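Local coordinates for N6 adenine specific DNA methylase (Encephalitozoon cuniculi, PDB 3Q87) that methylates the translation termination factor eRF1 using S-adenosylmethionine, acting as the catalytic subunit Mtq2 in complex with its activator Trm112, at the interface of chains B and A. Coordinates in Å, arbitrary orientation; residue numbers count along the deposited sequence, not the author numbering. Chains: chain A, N6 adenine specific DNA methylase; chain B, Putative uncharacterized protein ECU08_1170.

The complex of Mtq2 with Trm112 shows how an activator can cover a methyltransferase along one side through apolar and charged patches. Contacts 1 and 2 lie about 7 Å apart between C-alpha centres and share B:Leu8, A:Ile26 and A:Val79, so a serine bond and an apolar core form one continuous patch around the 3-10 helix 3-7 of chain B. Contact 3 lies about 16 Å from contact 2 and 20 Å from contact 1. Strand 65-67 of chain A contributes to contacts 2 and 3 and lies just before A:Asp69, while strand 46-51, part of contact 2, ends at A:Asp51; both aspartates bind S-adenosylmethionine.

Contact 1: the interface of chains B and A. Residues chain B 7-8, 40-41, 44; chain A 26, 78-79.
With chi1 at -66°, A:Ser78 holds its hydroxyl OG beside its own backbone N, pointed at the carbonyl of B:Gly7, while B:Leu8 next in the chain keeps CG beside its backbone N (chi1 -79°) and sends CD2 towards A:Val79. The case illustrates how a short polar link can accompany, and may help to align, an apolar patch. A:Ser78 OG donates to B:Gly7 O over 2.6 Å, from a little off the carbonyl plane and fairly well lined up with the C=O bond (159°). B:Gly7 ends the 3-10 helix 3-7 of Trm112, and A:Ser78 ends the 3-10 helix 76-78 of Mtq2, so two short turns meet end against end. B:Asn41 lies over the serine, its amide carbon CG 3.4 Å from A:Ser78 CB. The amide oxygen is modelled facing A:Ser78 O, a pairing of two acceptors; this orientation is doubtful, and a flipped amide would let the nitrogen donate instead. A:Ile26, at the start of strand 26-30, reaches the amide slantwise with its tip CD1, 3.8 Å from B:Asn41 CG, while its CG2 branch turns to B:Leu8 CD2. The B:Leu8 and A:Val79 side chains cross at about a right angle, with B:Leu8 CD2 3.4 Å from A:Val79 CG2, tighter than usual methyl contact.

Contact 2: the interface of chains B and A. Residues chain B 4-5, 8; chain A 26, 46, 48, 64, 66, 79.
B:Phe4 and B:Leu5 have helical backbones (phi -62° in both), forming a 3-10 turn that faces the extended strand backbones of A:Thr46 and A:Val48. Trm112 thereby presents an apolar ridge to the Rossmann-like fold of a class I S-adenosylmethionine-dependent methyltransferase, an example of an activator covering hydrophobic surface on its catalytic partner. The ring of B:Phe4 leaves its backbone between the N and the carbonyl carbon (chi1 87°), which directs its far end across the interface. The B:Phe4 and A:Thr46 side chains come from opposite directions, and the threonine methyl CG2, rather than the hydroxyl, lies over the CE1–CZ rim, on the face opposite B:Leu5 CD2, 3.7 Å from B:Phe4 CE1 and equally near CZ. A:Asn64 comes to the same end of the ring, its amide plane turned 84° from the ring plane. Its OD1 lies at the ring edge, in plane, while ND2 is 3.7 Å from B:Phe4 CZ. Within chain B, B:Leu5 CD2 sits 3.7 Å above one face of the ring, displaced towards its rim, and probably helps to hold the ring. The same methyl then reaches A:Val48, with B:Leu5 CD2 3.5 Å from A:Val48 CG2 as the two side chains pass at a slant. B:Leu8 slides past A:Val48 in the opposite direction, its CD1 3.6 Å from the same CG2. A:Val66, on strand 65-67, lies more loosely beside B:Leu5.

Contact 3: the interface of chains B and A. Residues chain B 117, 119-120; chain A 52, 54, 67.
Ionic contacts between A:Arg67 and the pair B:Glu117 and B:Asp120 dominate here, a clear instance of one arginine tying together a strand and the loop after it. Its NH1 forms salt bridges of 3.0 Å to B:Glu117 OE2 and 3.0 Å to B:Asp120 OD2; the hydrogen-bond geometry of both is weak. The two carboxylates meet the guanidinium edge, turned 71° and 60° from its plane. Ordinary hydrogen bonds position both sides. B:Glu117, bent by rotation about CB–CG (chi2 71°), curls its OE2 back to accept from B:Asp120 N at 2.7 Å and from B:Val119 N, which fixes the carboxylate. On the other edge A:Arg67 NE donates to A:Leu52 O over 2.7 Å; the acceptor lies nearly in the guanidinium plane, while the donor sits above the carbonyl plane. Water 1 links A:Arg67 NH2, 2.9 Å away, with B:Asp120 OD1. Apolar packing adds to this: B:Val119 CB covers one guanidinium face near its rim, and CG2 lies 3.7 Å from A:Arg67 CG, with A:Leu52 CD1 beyond. In the fold, B:Glu117 and A:Arg67 form a parallel beta bridge, so strand 115-117 of Trm112 runs alongside strand 65-67 of Mtq2, close in sequence to A:Asp69 of the cofactor pocket.

Contact 1: the interface of chains B and A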
# COMPACT_ATOMS: atom_id res chain seq x y z
N GLY B 7 1.03 -6.86 8.61
CA GLY B 7 -0.38 -6.65 8.87
C GLY B 7 -1.18 -6.24 7.64
O GLY B 7 -2.41 -6.22 7.65
N LEU B 8 -0.48 -5.91 6.56
CA LEU B 8 -1.11 -5.27 5.40
C LEU B 8 -1.05 -6.11 4.13
O LEU B 8 -1.80 -5.89 3.18
CB LEU B 8 -0.43 -3.92 5.13
CG LEU B 8 -0.90 -2.80 6.06
CD1 LEU B 8 0.22 -1.85 6.42
CD2 LEU B 8 -2.05 -2.05 5.42
N PHE B 40 -0.05 0.88 13.15
CA PHE B 40 -0.12 -0.50 12.66
C PHE B 40 -1.42 -1.22 13.03
O PHE B 40 -2.19 -0.75 13.86
CB PHE B 40 1.11 -1.31 13.07
CG PHE B 40 1.19 -1.63 14.54
CD1 PHE B 40 1.51 -0.64 15.47
CD2 PHE B 40 1.00 -2.93 15.00
CE1 PHE B 40 1.60 -0.93 16.84
CE2 PHE B 40 1.10 -3.23 16.36
CZ PHE B 40 1.40 -2.23 17.28
N ASN B 41 -1.66 -2.36 12.38
CA ASN B 41 -2.87 -3.14 12.59
C ASN B 41 -2.69 -4.09 13.77
O ASN B 41 -2.38 -5.28 13.61
CB ASN B 41 -3.20 -3.91 11.31
CG ASN B 41 -3.21 -3.00 10.11
OD1 ASN B 41 -4.16 -2.26 9.88
ND2 ASN B 41 -2.12 -3.03 9.34
N MET B 44 -3.71 -7.76 14.10
CA MET B 44 -2.99 -8.73 13.29
C MET B 44 -1.84 -9.34 14.10
O MET B 44 -1.43 -10.48 13.87
CB MET B 44 -2.45 -8.09 12.01
CG MET B 44 -3.52 -7.69 10.99
SD MET B 44 -4.59 -9.05 10.44
CE MET B 44 -3.83 -9.49 8.88
N ILE A 26 -3.91 4.74 8.00
CA ILE A 26 -3.04 3.89 7.21
C ILE A 26 -3.46 4.09 5.76
O ILE A 26 -4.59 3.81 5.40
CB ILE A 26 -3.13 2.39 7.60
CG1 ILE A 26 -2.65 2.18 9.04
CG2 ILE A 26 -2.27 1.53 6.67
CD1 ILE A 26 -2.83 0.72 9.52
N SER A 78 -6.93 -3.85 6.31
CA SER A 78 -5.92 -3.19 7.13
C SER A 78 -5.66 -1.76 6.70
O SER A 78 -4.92 -1.04 7.36
CB SER A 78 -4.64 -4.01 7.14
OG SER A 78 -4.87 -5.26 7.78
N VAL A 79 -6.28 -1.34 5.61
CA VAL A 79 -6.04 -0.00 5.06
C VAL A 79 -7.24 0.90 5.27
O VAL A 79 -8.38 0.51 5.00
CB VAL A 79 -5.71 -0.09 3.56
CG1 VAL A 79 -5.59 1.32 2.93
CG2 VAL A 79 -4.45 -0.91 3.36

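Contact 2: the interface of chains B and A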
# COMPACT_ATOMS: atom_id res chain seq x y z
N PHE B 4 5.97 -4.28 10.13
CA PHE B 4 4.56 -3.89 10.29
C PHE B 4 3.77 -4.18 9.02
O PHE B 4 2.54 -4.33 9.07
CB PHE B 4 4.40 -2.43 10.71
CG PHE B 4 4.36 -1.46 9.56
CD1 PHE B 4 3.15 -1.06 9.02
CD2 PHE B 4 5.53 -0.95 9.04
CE1 PHE B 4 3.11 -0.17 7.96
CE2 PHE B 4 5.50 -0.04 7.99
CZ PHE B 4 4.28 0.34 7.44
N LEU B 5 4.47 -4.29 7.89
CA LEU B 5 3.81 -4.60 6.61
C LEU B 5 3.12 -5.96 6.65
O LEU B 5 2.21 -6.23 5.87
CB LEU B 5 4.78 -4.53 5.44
CG LEU B 5 5.05 -3.12 4.90
CD1 LEU B 5 5.70 -3.18 3.53
CD2 LEU B 5 3.76 -2.34 4.82
N LEU B 8 -0.48 -5.91 6.56
CA LEU B 8 -1.11 -5.27 5.40
C LEU B 8 -1.05 -6.11 4.13
O LEU B 8 -1.80 -5.89 3.18
CB LEU B 8 -0.43 -3.92 5.13
CG LEU B 8 -0.90 -2.80 6.06
CD1 LEU B 8 0.22 -1.85 6.42
CD2 LEU B 8 -2.05 -2.05 5.42
N ILE A 26 -3.91 4.74 8.00
CA ILE A 26 -3.04 3.89 7.21
C ILE A 26 -3.46 4.09 5.76
O ILE A 26 -4.59 3.81 5.40
CB ILE A 26 -3.13 2.39 7.60
CG1 ILE A 26 -2.65 2.18 9.04
CG2 ILE A 26 -2.27 1.53 6.67
CD1 ILE A 26 -2.83 0.72 9.52
N THR A 46 0.62 6.78 8.24
CA THR A 46 1.48 5.66 7.87
C THR A 46 1.11 5.21 6.46
O THR A 46 -0.04 4.90 6.17
CB THR A 46 1.37 4.49 8.84
OG1 THR A 46 1.72 4.94 10.16
CG2 THR A 46 2.33 3.37 8.41
N VAL A 48 1.74 2.92 2.92
CA VAL A 48 2.29 1.86 2.11
C VAL A 48 2.23 2.32 0.66
O VAL A 48 1.20 2.78 0.22
CB VAL A 48 1.50 0.55 2.28
CG1 VAL A 48 2.12 -0.57 1.42
CG2 VAL A 48 1.50 0.15 3.75
N ASN A 64 7.55 2.73 2.26
CA ASN A 64 7.35 1.29 2.43
C ASN A 64 6.86 0.73 1.11
O ASN A 64 5.69 0.88 0.75
CB ASN A 64 6.37 1.07 3.57
CG ASN A 64 6.83 1.78 4.85
OD1 ASN A 64 7.86 1.43 5.41
ND2 ASN A 64 6.08 2.78 5.28
N VAL A 66 6.09 -1.67 -2.13
CA VAL A 66 5.60 -2.95 -2.61
C VAL A 66 5.42 -2.88 -4.12
O VAL A 66 4.76 -1.96 -4.62
CB VAL A 66 4.24 -3.30 -1.97
CG1 VAL A 66 3.81 -4.73 -2.36
CG2 VAL A 66 4.32 -3.15 -0.45
N VAL A 79 -6.28 -1.34 5.61
CA VAL A 79 -6.04 -0.00 5.06
C VAL A 79 -7.24 0.90 5.27
O VAL A 79 -8.38 0.51 5.00
CB VAL A 79 -5.71 -0.09 3.56
CG1 VAL A 79 -5.59 1.32 2.93
CG2 VAL A 79 -4.45 -0.91 3.36

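Contact 3: the interface of chains B and A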
# COMPACT_ATOMS: atom_id res chain seq x y z
N GLU B 117 8.18 -7.84 -3.62
CA GLU B 117 7.89 -8.13 -4.99
C GLU B 117 6.72 -9.10 -5.07
O GLU B 117 6.87 -10.28 -4.80
CB GLU B 117 9.14 -8.73 -5.63
CG GLU B 117 8.86 -9.44 -6.93
CD GLU B 117 8.52 -8.45 -8.03
OE1 GLU B 117 9.38 -7.62 -8.38
OE2 GLU B 117 7.38 -8.50 -8.53
N VAL B 119 4.62 -9.38 -7.86
CA VAL B 119 4.21 -9.60 -9.24
C VAL B 119 4.98 -10.79 -9.78
O VAL B 119 4.38 -11.74 -10.25
CB VAL B 119 4.47 -8.36 -10.14
CG1 VAL B 119 4.03 -8.64 -11.59
CG2 VAL B 119 3.75 -7.14 -9.59
N ASP B 120 6.31 -10.74 -9.69
CA ASP B 120 7.15 -11.84 -10.14
C ASP B 120 7.41 -12.80 -8.99
O ASP B 120 8.39 -12.68 -8.26
CB ASP B 120 8.46 -11.32 -10.74
CG ASP B 120 8.23 -10.47 -11.99
OD1 ASP B 120 7.26 -10.74 -12.73
OD2 ASP B 120 9.03 -9.54 -12.24
N LEU A 52 3.41 -0.95 -10.12
CA LEU A 52 3.74 -2.05 -11.01
C LEU A 52 5.15 -1.84 -11.58
O LEU A 52 5.83 -2.80 -11.95
CB LEU A 52 2.72 -2.11 -12.15
CG LEU A 52 2.76 -3.32 -13.08
CD1 LEU A 52 2.50 -4.58 -12.26
CD2 LEU A 52 1.71 -3.15 -14.18
N ILE A 54 8.90 -1.25 -11.49
CA ILE A 54 10.00 -1.47 -10.55
C ILE A 54 11.06 -0.36 -10.63
O ILE A 54 11.66 0.03 -9.62
CB ILE A 54 10.66 -2.87 -10.74
CG1 ILE A 54 11.47 -3.23 -9.51
CG2 ILE A 54 11.52 -2.92 -12.00
CD1 ILE A 54 10.64 -3.36 -8.25
N ARG A 67 6.02 -3.80 -4.85
CA ARG A 67 5.69 -3.89 -6.27
C ARG A 67 4.47 -4.81 -6.38
O ARG A 67 4.52 -5.96 -5.95
CB ARG A 67 6.84 -4.43 -7.11
CG ARG A 67 6.38 -4.73 -8.52
CD ARG A 67 7.51 -4.87 -9.48
NE ARG A 67 7.03 -4.92 -10.86
CZ ARG A 67 7.11 -6.00 -11.64
NH1 ARG A 67 7.64 -7.12 -11.16
NH2 ARG A 67 6.66 -5.96 -12.88
O HOH W 1 6.20 -8.44 -14.38